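Local atomic coordinates of malonyl-CoA-[acyl-carrier-protein] transacylase (Coxiella burnetii, PDB entry 3TQE), a protein that probably transfers the malonyl group of malonyl-CoA to holo-acyl carrier protein, releasing CoA and supplying malonyl-ACP for fatty acid synthesis. Residues Gln6-Val11 against Val275-Gly280; Ala138-Asn143 against Thr168-Ile173; Gln158-Ala163 against Glu178-Ala183. All coordinates share one frame; numbering follows the deposited sequence.

Contact 1 (Gln6-Val11 against Val275-Gly280); sequences QSFAFV and VFMECG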
ATOM      1  N   GLN A   6      12.866   3.898 -21.091  1.00 17.92           N
ATOM      2  CA  GLN A   6      13.070   2.906 -20.082  1.00 18.67           C
ATOM      3  C   GLN A   6      11.697   2.388 -19.658  1.00 17.21           C
ATOM      4  O   GLN A   6      10.749   3.158 -19.496  1.00 17.47           O
ATOM      5  CB  GLN A   6      13.769   3.545 -18.878  1.00 20.83           C
ATOM      6  CG  GLN A   6      14.238   2.560 -17.828  1.00 26.53           C
ATOM      7  CD  GLN A   6      15.619   1.984 -18.055  1.00 30.99           C
ATOM      8  OE1 GLN A   6      16.372   2.451 -18.910  1.00 38.15           O
ATOM      9  NE2 GLN A   6      15.972   0.953 -17.257  1.00 34.11           N
ATOM     10  N   SER A   7      11.600   1.086 -19.459  1.00 16.07           N
ATOM     11  CA  SER A   7      10.408   0.501 -18.885  0.50 15.87           C
ATOM     12  C   SER A   7      10.365   0.860 -17.410  1.00 15.05           C
ATOM     13  O   SER A   7      11.404   0.995 -16.774  1.00 16.20           O
ATOM     14  CB  SER A   7      10.416  -1.005 -19.110  0.50 15.99           C
ATOM     15  OG  SER A   7      10.613  -1.280 -20.499  0.50 19.14           O
ATOM     16  N   PHE A   8       9.154   1.024 -16.892  1.00 13.04           N
ATOM     17  CA  PHE A   8       9.020   1.430 -15.505  1.00 12.33           C
ATOM     18  C   PHE A   8       7.734   0.948 -14.923  1.00 12.05           C
ATOM     19  O   PHE A   8       6.778   0.651 -15.640  1.00 12.13           O
ATOM     20  CB  PHE A   8       9.152   2.957 -15.357  1.00 12.91           C
ATOM     21  CG  PHE A   8       8.034   3.745 -15.992  1.00 13.27           C
ATOM     22  CD1 PHE A   8       7.051   4.321 -15.219  1.00 15.19           C
ATOM     23  CD2 PHE A   8       7.943   3.895 -17.371  1.00 14.44           C
ATOM     24  CE1 PHE A   8       6.006   5.058 -15.797  1.00 16.12           C
ATOM     25  CE2 PHE A   8       6.909   4.636 -17.958  1.00 15.35           C
ATOM     26  CZ  PHE A   8       5.931   5.206 -17.171  1.00 15.20           C
ATOM     27  N   ALA A   9       7.744   0.904 -13.598  1.00 11.52           N
ATOM     28  CA  ALA A   9       6.602   0.506 -12.829  1.00 11.34           C
ATOM     29  C   ALA A   9       6.217   1.643 -11.910  1.00 11.17           C
ATOM     30  O   ALA A   9       7.079   2.397 -11.472  1.00 13.10           O
ATOM     31  CB  ALA A   9       6.974  -0.703 -11.993  1.00 12.62           C
ATOM     32  N   PHE A  10       4.925   1.780 -11.662  1.00 10.92           N
ATOM     33  CA  PHE A  10       4.455   2.617 -10.587  1.00 11.33           C
ATOM     34  C   PHE A  10       4.138   1.764  -9.386  1.00 11.47           C
ATOM     35  O   PHE A  10       3.485   0.732  -9.489  1.00 11.89           O
ATOM     36  CB  PHE A  10       3.169   3.350 -10.985  1.00 11.57           C
ATOM     37  CG  PHE A  10       3.388   4.688 -11.567  1.00 12.96           C
ATOM     38  CD1 PHE A  10       4.503   4.987 -12.315  1.00 17.43           C
ATOM     39  CD2 PHE A  10       2.489   5.658 -11.325  1.00 19.33           C
ATOM     40  CE1 PHE A  10       4.683   6.248 -12.810  1.00 17.88           C
ATOM     41  CE2 PHE A  10       2.678   6.931 -11.851  1.00 20.95           C
ATOM     42  CZ  PHE A  10       3.764   7.199 -12.594  1.00 18.51           C
ATOM     43  N   VAL A  11       4.619   2.205  -8.242  1.00 11.26           N
ATOM     44  CA  VAL A  11       4.322   1.581  -6.982  1.00 11.31           C
ATOM     45  C   VAL A  11       3.623   2.555  -6.070  1.00 10.69           C
ATOM     46  O   VAL A  11       4.026   3.704  -5.936  1.00 12.24           O
ATOM     47  CB  VAL A  11       5.562   0.936  -6.309  1.00 12.15           C
ATOM     48  CG1 VAL A  11       6.060  -0.211  -7.192  1.00 13.96           C
ATOM     49  CG2 VAL A  11       6.696   1.933  -6.010  1.00 14.00           C
ATOM     50  N   VAL A 275      13.177   0.435 -12.975  1.00 17.83           N
ATOM     51  CA  VAL A 275      12.895   1.817 -12.627  1.00 16.49           C
ATOM     52  C   VAL A 275      11.485   1.842 -12.079  1.00 14.59           C
ATOM     53  O   VAL A 275      10.560   1.326 -12.685  1.00 14.67           O
ATOM     54  CB  VAL A 275      12.965   2.740 -13.833  1.00 17.53           C
ATOM     55  CG1 VAL A 275      12.546   4.130 -13.468  1.00 19.21           C
ATOM     56  CG2 VAL A 275      14.378   2.723 -14.384  1.00 20.42           C
ATOM     57  N   PHE A 276      11.373   2.355 -10.873  1.00 13.79           N
ATOM     58  CA  PHE A 276      10.114   2.394 -10.141  1.00 13.45           C
ATOM     59  C   PHE A 276       9.821   3.846  -9.803  1.00 14.51           C
ATOM     60  O   PHE A 276      10.715   4.592  -9.413  1.00 16.38           O
ATOM     61  CB  PHE A 276      10.254   1.616  -8.830  1.00 13.36           C
ATOM     62  CG  PHE A 276      10.528   0.152  -9.029  1.00 14.29           C
ATOM     63  CD1 PHE A 276       9.502  -0.774  -9.016  1.00 14.62           C
ATOM     64  CD2 PHE A 276      11.809  -0.294  -9.283  1.00 15.34           C
ATOM     65  CE1 PHE A 276       9.757  -2.109  -9.216  1.00 16.89           C
ATOM     66  CE2 PHE A 276      12.056  -1.656  -9.496  1.00 16.20           C
ATOM     67  CZ  PHE A 276      11.036  -2.539  -9.475  1.00 15.90           C
HETATM   68  N   MSE A 277       8.564   4.236  -9.914  1.00 13.73           N
HETATM   69  CA  MSE A 277       8.131   5.563  -9.495  0.50 14.26           C
HETATM   70  C   MSE A 277       7.205   5.350  -8.337  1.00 13.52           C
HETATM   71  O   MSE A 277       6.278   4.540  -8.434  1.00 13.90           O
HETATM   72  CB  MSE A 277       7.346   6.271 -10.586  0.50 15.27           C
HETATM   73  CG  MSE A 277       8.168   7.030 -11.522  0.50 17.17           C
HETATM   74 SE   MSE A 277       9.159   5.812 -12.559  0.50 20.96          SE
HETATM   75  CE  MSE A 277       9.906   7.110 -13.797  0.50 17.17           C
ATOM     76  N   GLU A 278       7.464   6.051  -7.247  1.00 13.02           N
ATOM     77  CA  GLU A 278       6.645   5.937  -6.067  1.00 13.45           C
ATOM     78  C   GLU A 278       5.523   6.955  -6.177  1.00 13.36           C
ATOM     79  O   GLU A 278       5.737   8.173  -6.119  1.00 14.55           O
ATOM     80  CB  GLU A 278       7.480   6.114  -4.805  1.00 14.34           C
ATOM     81  CG  GLU A 278       6.697   5.924  -3.513  1.00 16.24           C
ATOM     82  CD  GLU A 278       7.507   5.407  -2.323  1.00 18.05           C
ATOM     83  OE1 GLU A 278       8.764   5.433  -2.338  1.00 19.15           O
ATOM     84  OE2 GLU A 278       6.852   4.943  -1.354  1.00 17.73           O
ATOM     85  N   CYS A 279       4.337   6.451  -6.453  1.00 13.41           N
ATOM     86  CA  CYS A 279       3.198   7.287  -6.760  1.00 14.40           C
ATOM     87  C   CYS A 279       2.386   7.513  -5.510  1.00 14.45           C
ATOM     88  O   CYS A 279       1.323   6.963  -5.319  1.00 14.42           O
ATOM     89  CB  CYS A 279       2.379   6.667  -7.872  1.00 15.57           C
ATOM     90  SG  CYS A 279       1.207   7.794  -8.614  1.00 17.11           S
ATOM     91  N   GLY A 280       2.921   8.346  -4.648  1.00 14.10           N
ATOM     92  CA  GLY A 280       2.298   8.660  -3.371  1.00 14.48           C
ATOM     93  C   GLY A 280       3.251   9.460  -2.532  1.00 14.25           C
ATOM     94  O   GLY A 280       4.383   9.762  -2.939  1.00 15.46           O
TER
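Phe10 presents two sides of its ring to the neighbouring strand. CE1 lies 3.5 Å from Met277 CB, and across the ring CD2 is 3.6 Å from Cys279 CB; both neighbours come in obliquely. Cys279 holds SG anti to its backbone N (chi1 -165°), and the sulfur rests 3.7 Å from Phe10 CE2 in a sulfur-aromatic contact. Met277, present as selenomethionine, has two conformers; in the one described SE comes within 3.7 Å of Phe8 CD1, an oblique Met-aromatic contact that the second conformer makes less certain than the others.

The reverse face of the sheet is simpler. Ala9 CB and Val11 CG1 share one ring atom of Phe276, CD1, each at 3.9 Å, with the Val11 methyl at the ring edge.

Before the paired strands begin, Val275 CG2 packs against Gln6 CG at 3.5 Å. What sets the register is a run of four parallel-strand bonds in which Val275 O, Ala9 O, Met277 O and Val11 O accept in turn from Ala9, Met277, Val11 and Cys279. The bond from Val11 N to Met277 O, at 2.9 Å, is almost straight (174°). Further out, Trp81 meets Phe10 edge to face, Ile265 and Ile268 of helix 261-270 cover Phe276, and the Glu278 carboxylate accepts from the backbone N of Leu285 and Ala286.

Apolar side chains on both faces, each covered by helices, mark a buried parallel sheet of an alpha/beta fold. Strands 9-12 and 275-278 form its middle, as in the hydrolase-like core of FabD acyltransferases, where the adjoining strand 91-94 runs into the predicted nucleophile Ser96.

Contact 2 (Ala138-Asn143 against Thr168-Ile173); sequences AIIGLN and TDQTVI
Asp169 O is met by several groups at the end of the strand pair. Gly141 N donates to it over 2.8 Å in a fairly straight bond (163°). Ile140 CA adds a C-H contact at 3.2 Å, and a water that accepts from Leu142 N at 2.8 Å gives it a further, weak bond. The first turn beyond the strands is thus tied to the opposite strand's end directly, and more loosely through a water. A second water donates to Leu142 O and also bonds to Thr171 OG1.

The backbone of Gly141 adopts a positive phi (110°) in which a side chain would press on the preceding carbonyl. Asp169 lies beside this glycine: its CG sits between the backbone N and the carbonyl carbon (chi1 74°), and OD2 is 3.8 Å from Gly141 CA.

Within the strands the pairing is antiparallel. Ile139 and Thr171 form a hydrogen-bonded pair, Ile139 N reaching Thr171 O at 2.8 Å and Thr171 N reaching Ile139 O at 3.0 Å. Ala138 with Val172 and Ile140 with Gln170 are the non-hydrogen-bonded pairs on either side of it. Apolar contact between side chains is modest, Ile139 CD1 touching Ile173 CG2 at 4.0 Å as the two side chains cross obliquely.

Strand 194-197 bonds to the outer side of strand 134-140, and strand 160-167 to that of strand 170-174. The face carrying Ile139 and Thr171 is covered by Ile147 of helix 144-155, whose N-cap is Asn143, with Leu184 and Ala187 of helix 177-189 also against Ile139. On the other face, Val172 touches Ile198, Asn164 and Asn166, its side chain about 8 Å from that of the predicted catalytic His205.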
ATOM      1  N   ALA A 138       7.556  -5.478  13.451  1.00 17.98           N
ATOM      2  CA  ALA A 138       8.558  -5.526  12.419  1.00 18.71           C
ATOM      3  C   ALA A 138       9.742  -6.314  12.882  1.00 18.45           C
ATOM      4  O   ALA A 138      10.226  -6.102  13.995  1.00 19.34           O
ATOM      5  CB  ALA A 138       8.992  -4.126  12.091  1.00 20.09           C
ATOM      6  N   ILE A 139      10.214  -7.204  12.021  1.00 18.10           N
ATOM      7  CA  ILE A 139      11.385  -8.010  12.288  1.00 17.89           C
ATOM      8  C   ILE A 139      12.368  -7.746  11.171  1.00 19.25           C
ATOM      9  O   ILE A 139      12.031  -7.906   9.997  1.00 19.74           O
ATOM     10  CB  ILE A 139      11.066  -9.485  12.340  1.00 17.05           C
ATOM     11  CG1 ILE A 139      10.060  -9.762  13.460  1.00 18.27           C
ATOM     12  CG2 ILE A 139      12.332 -10.288  12.557  1.00 19.41           C
ATOM     13  CD1 ILE A 139       9.577 -11.177  13.500  1.00 20.13           C
ATOM     14  N   ILE A 140      13.575  -7.333  11.536  1.00 20.86           N
ATOM     15  CA  ILE A 140      14.610  -7.066  10.552  1.00 22.63           C
ATOM     16  C   ILE A 140      15.767  -7.980  10.845  1.00 22.82           C
ATOM     17  O   ILE A 140      16.222  -8.047  11.984  1.00 22.22           O
ATOM     18  CB  ILE A 140      15.045  -5.609  10.596  1.00 23.35           C
ATOM     19  CG1 ILE A 140      13.840  -4.716  10.288  1.00 26.92           C
ATOM     20  CG2 ILE A 140      16.198  -5.380   9.634  1.00 25.52           C
ATOM     21  CD1 ILE A 140      14.151  -3.258  10.127  1.00 31.48           C
ATOM     22  N   GLY A 141      16.218  -8.704   9.828  1.00 24.07           N
ATOM     23  CA  GLY A 141      17.426  -9.516   9.926  1.00 25.38           C
ATOM     24  C   GLY A 141      17.264 -11.018   9.940  1.00 26.72           C
ATOM     25  O   GLY A 141      18.276 -11.750  10.038  1.00 29.19           O
ATOM     26  N   LEU A 142      16.030 -11.505   9.843  1.00 26.19           N
ATOM     27  CA  LEU A 142      15.747 -12.928   9.711  1.00 26.76           C
ATOM     28  C   LEU A 142      15.013 -13.158   8.398  1.00 28.94           C
ATOM     29  O   LEU A 142      14.317 -12.263   7.909  1.00 30.02           O
ATOM     30  CB  LEU A 142      14.860 -13.426  10.853  1.00 26.26           C
ATOM     31  CG  LEU A 142      15.431 -13.350  12.262  1.00 25.35           C
ATOM     32  CD1 LEU A 142      14.385 -13.845  13.231  1.00 25.01           C
ATOM     33  CD2 LEU A 142      16.709 -14.165  12.396  1.00 27.42           C
ATOM     34  N   ASN A 143      15.120 -14.361   7.864  1.00 30.42           N
ATOM     35  CA  ASN A 143      14.399 -14.663   6.633  1.00 32.13           C
ATOM     36  C   ASN A 143      12.995 -15.170   6.926  1.00 32.22           C
ATOM     37  O   ASN A 143      12.622 -15.399   8.088  1.00 29.85           O
ATOM     38  CB  ASN A 143      15.200 -15.600   5.729  1.00 32.92           C
ATOM     39  CG  ASN A 143      15.476 -16.933   6.357  1.00 34.71           C
ATOM     40  OD1 ASN A 143      14.571 -17.615   6.837  1.00 36.48           O
ATOM     41  ND2 ASN A 143      16.732 -17.347   6.311  1.00 40.29           N
ATOM     42  N   THR A 168      13.918  -8.400   1.755  1.00 29.33           N
ATOM     43  CA  THR A 168      14.396  -9.747   1.894  1.00 30.56           C
ATOM     44  C   THR A 168      14.604 -10.134   3.408  1.00 30.91           C
ATOM     45  O   THR A 168      14.252 -11.233   3.871  1.00 31.63           O
ATOM     46  CB  THR A 168      15.604  -9.896   0.942  1.00 32.37           C
ATOM     47  OG1 THR A 168      15.733  -8.687   0.146  1.00 31.70           O
ATOM     48  CG2 THR A 168      15.343 -11.068  -0.018  1.00 33.82           C
ATOM     49  N   ASP A 169      15.058  -9.181   4.184  1.00 29.44           N
ATOM     50  CA  ASP A 169      15.230  -9.433   5.605  1.00 28.93           C
ATOM     51  C   ASP A 169      14.361  -8.504   6.431  1.00 25.92           C
ATOM     52  O   ASP A 169      14.720  -8.166   7.549  1.00 26.10           O
ATOM     53  CB  ASP A 169      16.706  -9.323   5.984  1.00 30.67           C
ATOM     54  CG  ASP A 169      17.222  -7.882   6.028  1.00 34.96           C
ATOM     55  OD1 ASP A 169      16.648  -6.986   5.369  1.00 40.03           O
ATOM     56  OD2 ASP A 169      18.237  -7.652   6.733  1.00 41.84           O
ATOM     57  N   GLN A 170      13.208  -8.090   5.899  1.00 23.24           N
ATOM     58  CA  GLN A 170      12.306  -7.216   6.627  0.50 22.83           C
ATOM     59  C   GLN A 170      10.895  -7.756   6.471  1.00 21.61           C
ATOM     60  O   GLN A 170      10.344  -7.775   5.363  1.00 20.32           O
ATOM     61  CB  GLN A 170      12.399  -5.793   6.098  0.50 23.89           C
ATOM     62  CG  GLN A 170      11.508  -4.797   6.786  0.50 26.72           C
ATOM     63  CD  GLN A 170      11.732  -3.373   6.281  0.50 30.11           C
ATOM     64  OE1 GLN A 170      12.845  -2.985   5.926  0.50 32.20           O
ATOM     65  NE2 GLN A 170      10.669  -2.588   6.257  0.50 32.31           N
ATOM     66  N   THR A 171      10.314  -8.201   7.567  1.00 20.01           N
ATOM     67  CA  THR A 171       8.999  -8.801   7.525  1.00 19.73           C
ATOM     68  C   THR A 171       8.218  -8.198   8.662  1.00 18.87           C
ATOM     69  O   THR A 171       8.746  -8.056   9.749  1.00 20.75           O
ATOM     70  CB  THR A 171       9.079 -10.353   7.698  1.00 20.40           C
ATOM     71  OG1 THR A 171       9.816 -10.949   6.612  1.00 24.50           O
ATOM     72  CG2 THR A 171       7.698 -11.007   7.774  1.00 22.22           C
ATOM     73  N   VAL A 172       6.958  -7.899   8.429  1.00 15.93           N
ATOM     74  CA  VAL A 172       6.027  -7.503   9.491  1.00 15.94           C
ATOM     75  C   VAL A 172       5.135  -8.682   9.790  1.00 15.01           C
ATOM     76  O   VAL A 172       4.654  -9.351   8.887  1.00 15.54           O
ATOM     77  CB  VAL A 172       5.174  -6.301   9.078  1.00 16.01           C
ATOM     78  CG1 VAL A 172       4.205  -5.922  10.168  1.00 18.09           C
ATOM     79  CG2 VAL A 172       6.070  -5.121   8.705  1.00 18.40           C
ATOM     80  N   ILE A 173       4.997  -8.976  11.078  1.00 13.83           N
ATOM     81  CA  ILE A 173       4.081  -9.990  11.553  1.00 13.87           C
ATOM     82  C   ILE A 173       2.854  -9.342  12.170  1.00 13.71           C
ATOM     83  O   ILE A 173       2.868  -8.183  12.544  1.00 14.38           O
ATOM     84  CB  ILE A 173       4.764 -10.952  12.550  1.00 14.05           C
ATOM     85  CG1 ILE A 173       5.201 -10.238  13.836  1.00 14.18           C
ATOM     86  CG2 ILE A 173       5.937 -11.645  11.845  1.00 15.53           C
ATOM     87  CD1 ILE A 173       5.653 -11.203  14.987  1.00 15.35           C
TER
HETATM   88  O   HOH W   1      13.625 -10.330   9.170  1.00 34.86           O
HETATM   89  O   HOH W   2      12.282 -11.544   6.509  1.00 36.20           O

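Contact 3 (Gln158-Ala163 against Glu178-Ala183); sequences QVVQPA and EAVDRA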
ATOM      1  N   GLN A 158      -2.898 -18.874  19.710  1.00 17.16           N
ATOM      2  CA  GLN A 158      -3.274 -17.572  19.202  1.00 16.90           C
ATOM      3  C   GLN A 158      -2.817 -17.448  17.763  1.00 17.37           C
ATOM      4  O   GLN A 158      -2.211 -18.352  17.204  1.00 18.27           O
ATOM      5  CB  GLN A 158      -2.631 -16.476  20.058  1.00 16.64           C
ATOM      6  CG  GLN A 158      -3.147 -16.422  21.484  1.00 16.61           C
ATOM      7  CD  GLN A 158      -2.649 -15.181  22.178  1.00 15.69           C
ATOM      8  OE1 GLN A 158      -1.456 -15.078  22.451  1.00 16.79           O
ATOM      9  NE2 GLN A 158      -3.542 -14.211  22.420  1.00 15.62           N
ATOM     10  N   VAL A 159      -3.144 -16.314  17.157  1.00 16.27           N
ATOM     11  CA  VAL A 159      -2.743 -16.018  15.799  1.00 16.48           C
ATOM     12  C   VAL A 159      -1.504 -15.137  15.810  1.00 15.22           C
ATOM     13  O   VAL A 159      -1.468 -14.098  16.455  1.00 15.55           O
ATOM     14  CB  VAL A 159      -3.853 -15.254  15.056  1.00 16.75           C
ATOM     15  CG1 VAL A 159      -3.393 -14.816  13.673  1.00 16.93           C
ATOM     16  CG2 VAL A 159      -5.073 -16.107  14.945  1.00 18.93           C
ATOM     17  N   VAL A 160      -0.502 -15.541  15.062  1.00 15.23           N
ATOM     18  CA  VAL A 160       0.627 -14.675  14.762  1.00 14.97           C
ATOM     19  C   VAL A 160       1.288 -15.224  13.524  1.00 16.36           C
ATOM     20  O   VAL A 160       1.597 -16.396  13.445  1.00 16.73           O
ATOM     21  CB  VAL A 160       1.628 -14.539  15.927  1.00 14.98           C
ATOM     22  CG1 VAL A 160       2.122 -15.912  16.411  1.00 16.37           C
ATOM     23  CG2 VAL A 160       2.797 -13.617  15.558  1.00 16.36           C
ATOM     24  N   GLN A 161       1.452 -14.378  12.521  1.00 15.97           N
ATOM     25  CA  GLN A 161       2.039 -14.825  11.287  1.00 17.39           C
ATOM     26  C   GLN A 161       2.602 -13.693  10.484  1.00 16.53           C
ATOM     27  O   GLN A 161       2.269 -12.555  10.724  1.00 15.50           O
ATOM     28  CB  GLN A 161       1.025 -15.561  10.445  1.00 18.48           C
ATOM     29  CG  GLN A 161      -0.246 -14.866  10.169  1.00 22.24           C
ATOM     30  CD  GLN A 161      -1.285 -15.867   9.631  1.00 28.17           C
ATOM     31  OE1 GLN A 161      -1.780 -16.744  10.362  1.00 34.15           O
ATOM     32  NE2 GLN A 161      -1.596 -15.749   8.378  1.00 31.11           N
ATOM     33  N   PRO A 162       3.445 -14.018   9.496  1.00 17.61           N
ATOM     34  CA  PRO A 162       3.901 -13.005   8.564  1.00 17.77           C
ATOM     35  C   PRO A 162       2.721 -12.327   7.867  1.00 17.30           C
ATOM     36  O   PRO A 162       1.772 -12.983   7.466  1.00 18.75           O
ATOM     37  CB  PRO A 162       4.783 -13.801   7.591  1.00 18.35           C
ATOM     38  CG  PRO A 162       5.278 -14.976   8.405  1.00 19.63           C
ATOM     39  CD  PRO A 162       4.080 -15.323   9.240  1.00 18.91           C
ATOM     40  N   ALA A 163       2.810 -11.018   7.785  1.00 16.08           N
ATOM     41  CA  ALA A 163       1.743 -10.148   7.315  1.00 15.88           C
ATOM     42  C   ALA A 163       2.213  -9.303   6.151  1.00 15.89           C
ATOM     43  O   ALA A 163       1.480  -9.126   5.182  1.00 16.98           O
ATOM     44  CB  ALA A 163       1.259  -9.273   8.417  1.00 17.58           C
ATOM     45  N   GLU A 178      -0.459 -10.515  22.342  1.00 13.84           N
ATOM     46  CA  GLU A 178       0.448 -11.266  23.211  1.00 14.13           C
ATOM     47  C   GLU A 178       1.349 -12.148  22.369  1.00 12.70           C
ATOM     48  O   GLU A 178       2.538 -12.317  22.669  1.00 13.04           O
ATOM     49  CB  GLU A 178      -0.342 -12.121  24.200  1.00 14.07           C
ATOM     50  CG  GLU A 178      -1.249 -11.321  25.126  1.00 16.51           C
ATOM     51  CD  GLU A 178      -2.689 -11.130  24.575  1.00 19.33           C
ATOM     52  OE1 GLU A 178      -2.936 -11.465  23.383  1.00 17.33           O
ATOM     53  OE2 GLU A 178      -3.555 -10.651  25.363  1.00 23.57           O
ATOM     54  N   ALA A 179       0.786 -12.729  21.310  1.00 12.62           N
ATOM     55  CA  ALA A 179       1.502 -13.633  20.443  1.00 12.05           C
ATOM     56  C   ALA A 179       2.541 -12.900  19.627  1.00 12.27           C
ATOM     57  O   ALA A 179       3.641 -13.380  19.431  1.00 12.77           O
ATOM     58  CB  ALA A 179       0.522 -14.372  19.547  1.00 13.58           C
ATOM     59  N   VAL A 180       2.170 -11.731  19.117  1.00 11.86           N
ATOM     60  CA  VAL A 180       3.128 -10.887  18.440  1.00 12.54           C
ATOM     61  C   VAL A 180       4.306 -10.583  19.362  1.00 12.61           C
ATOM     62  O   VAL A 180       5.445 -10.699  18.949  1.00 13.81           O
ATOM     63  CB  VAL A 180       2.459  -9.611  17.892  1.00 12.55           C
ATOM     64  CG1 VAL A 180       3.505  -8.586  17.482  1.00 14.39           C
ATOM     65  CG2 VAL A 180       1.534 -10.011  16.758  1.00 14.08           C
ATOM     66  N   ASP A 181       4.040 -10.217  20.606  1.00 13.12           N
ATOM     67  CA  ASP A 181       5.135  -9.907  21.512  1.00 14.21           C
ATOM     68  C   ASP A 181       6.012 -11.131  21.751  1.00 13.59           C
ATOM     69  O   ASP A 181       7.228 -11.029  21.789  1.00 14.56           O
ATOM     70  CB  ASP A 181       4.601  -9.342  22.820  1.00 15.62           C
ATOM     71  CG  ASP A 181       4.135  -7.919  22.706  1.00 19.02           C
ATOM     72  OD1 ASP A 181       4.498  -7.244  21.726  1.00 23.08           O
ATOM     73  OD2 ASP A 181       3.425  -7.436  23.637  1.00 25.01           O
ATOM     74  N   ARG A 182       5.400 -12.299  21.910  1.00 13.18           N
ATOM     75  CA  ARG A 182       6.164 -13.525  22.100  1.00 13.06           C
ATOM     76  C   ARG A 182       7.034 -13.822  20.899  1.00 13.43           C
ATOM     77  O   ARG A 182       8.177 -14.188  21.039  1.00 14.32           O
ATOM     78  CB  ARG A 182       5.264 -14.716  22.384  1.00 14.09           C
ATOM     79  CG  ARG A 182       4.589 -14.693  23.726  1.00 14.37           C
ATOM     80  CD  ARG A 182       3.920 -16.010  24.043  1.00 15.02           C
ATOM     81  NE  ARG A 182       2.909 -16.445  23.093  1.00 14.67           N
ATOM     82  CZ  ARG A 182       1.625 -16.108  23.110  1.00 14.28           C
ATOM     83  NH1 ARG A 182       1.111 -15.271  24.004  1.00 14.44           N
ATOM     84  NH2 ARG A 182       0.831 -16.608  22.185  1.00 15.89           N
ATOM     85  N   ALA A 183       6.475 -13.639  19.716  1.00 12.34           N
ATOM     86  CA  ALA A 183       7.190 -13.888  18.487  1.00 12.71           C
ATOM     87  C   ALA A 183       8.337 -12.909  18.311  1.00 12.90           C
ATOM     88  O   ALA A 183       9.430 -13.293  17.868  1.00 14.30           O
ATOM     89  CB  ALA A 183       6.245 -13.787  17.311  1.00 13.88           C
TER
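Gln158 uses both ends of its amide against the helix. OE1 accepts twice from the end of the Arg182 guanidinium, from NH2 at 2.8 Å and from NH1 at 3.0 Å. NH2 approaches in the carbonyl plane, on a lone pair of OE1, whereas NH1 is tilted from that plane; amide and guanidinium are nearly coplanar, 27° apart. On the other branch, Gln158 NE2 donates to Glu178 OE1 over 3.0 Å in a nearly straight bond (167°) that meets the carboxylate from above its plane. The extended glutamine chain (chi2 -170°) carries CD out to where the two charged side chains flank the amide. Such a placing, cation at the oxygen and anion at the nitrogen, would be expected to polarise the amide and so strengthen all three bonds.

Arg182 has further acceptors at the end of helix 144-155: NE donates to Ala154 O, and NH2 also makes a weak bond to Ala155 O. Ala179 CA of the same helix as Arg182 lies 3.5 Å from the guanidinium plane, displaced toward its rim.

Beyond this polar group, toward Val160, the contact turns apolar. Ala179 CB lies 3.8 Å from Val160 CB, and Val160 CG2 faces Ala183 CB at 3.9 Å and Val180 CG2 at 4.0 Å, so one valine spans a full turn of the helix. Cys151 and Ala155 of helix 144-155 also touch Val160.

Here helix 177-189 packs across the start of strand 160-167, with small residues turned to the sheet and a polar network at its margin. It is one helix-on-sheet interface of the ferredoxin-like beta-alpha-beta-beta-alpha-beta subdomain found in FabD enzymes.

In the fold
Contact 1 is the buried one, joining the two middle strands of the parallel sheet through segments 264 residues apart; nested within that span, contacts 2 and 3 belong to the mixed sheet of the smaller subdomain and are only partly buried. The centres of contacts 1 and 3 are 33 Å apart, on opposite sides of the chain's centre. Contacts 2 and 3 touch: Val172 O probably bonds to Ala163 N, and Ile173 CD1 packs on Val160 CG2 and Ala183 CB. Chemistry follows place. Aromatic and sulfur groups fill the core of contact 1, waters bridge the turn of contact 2, and charged side chains bracket an amide in contact 3.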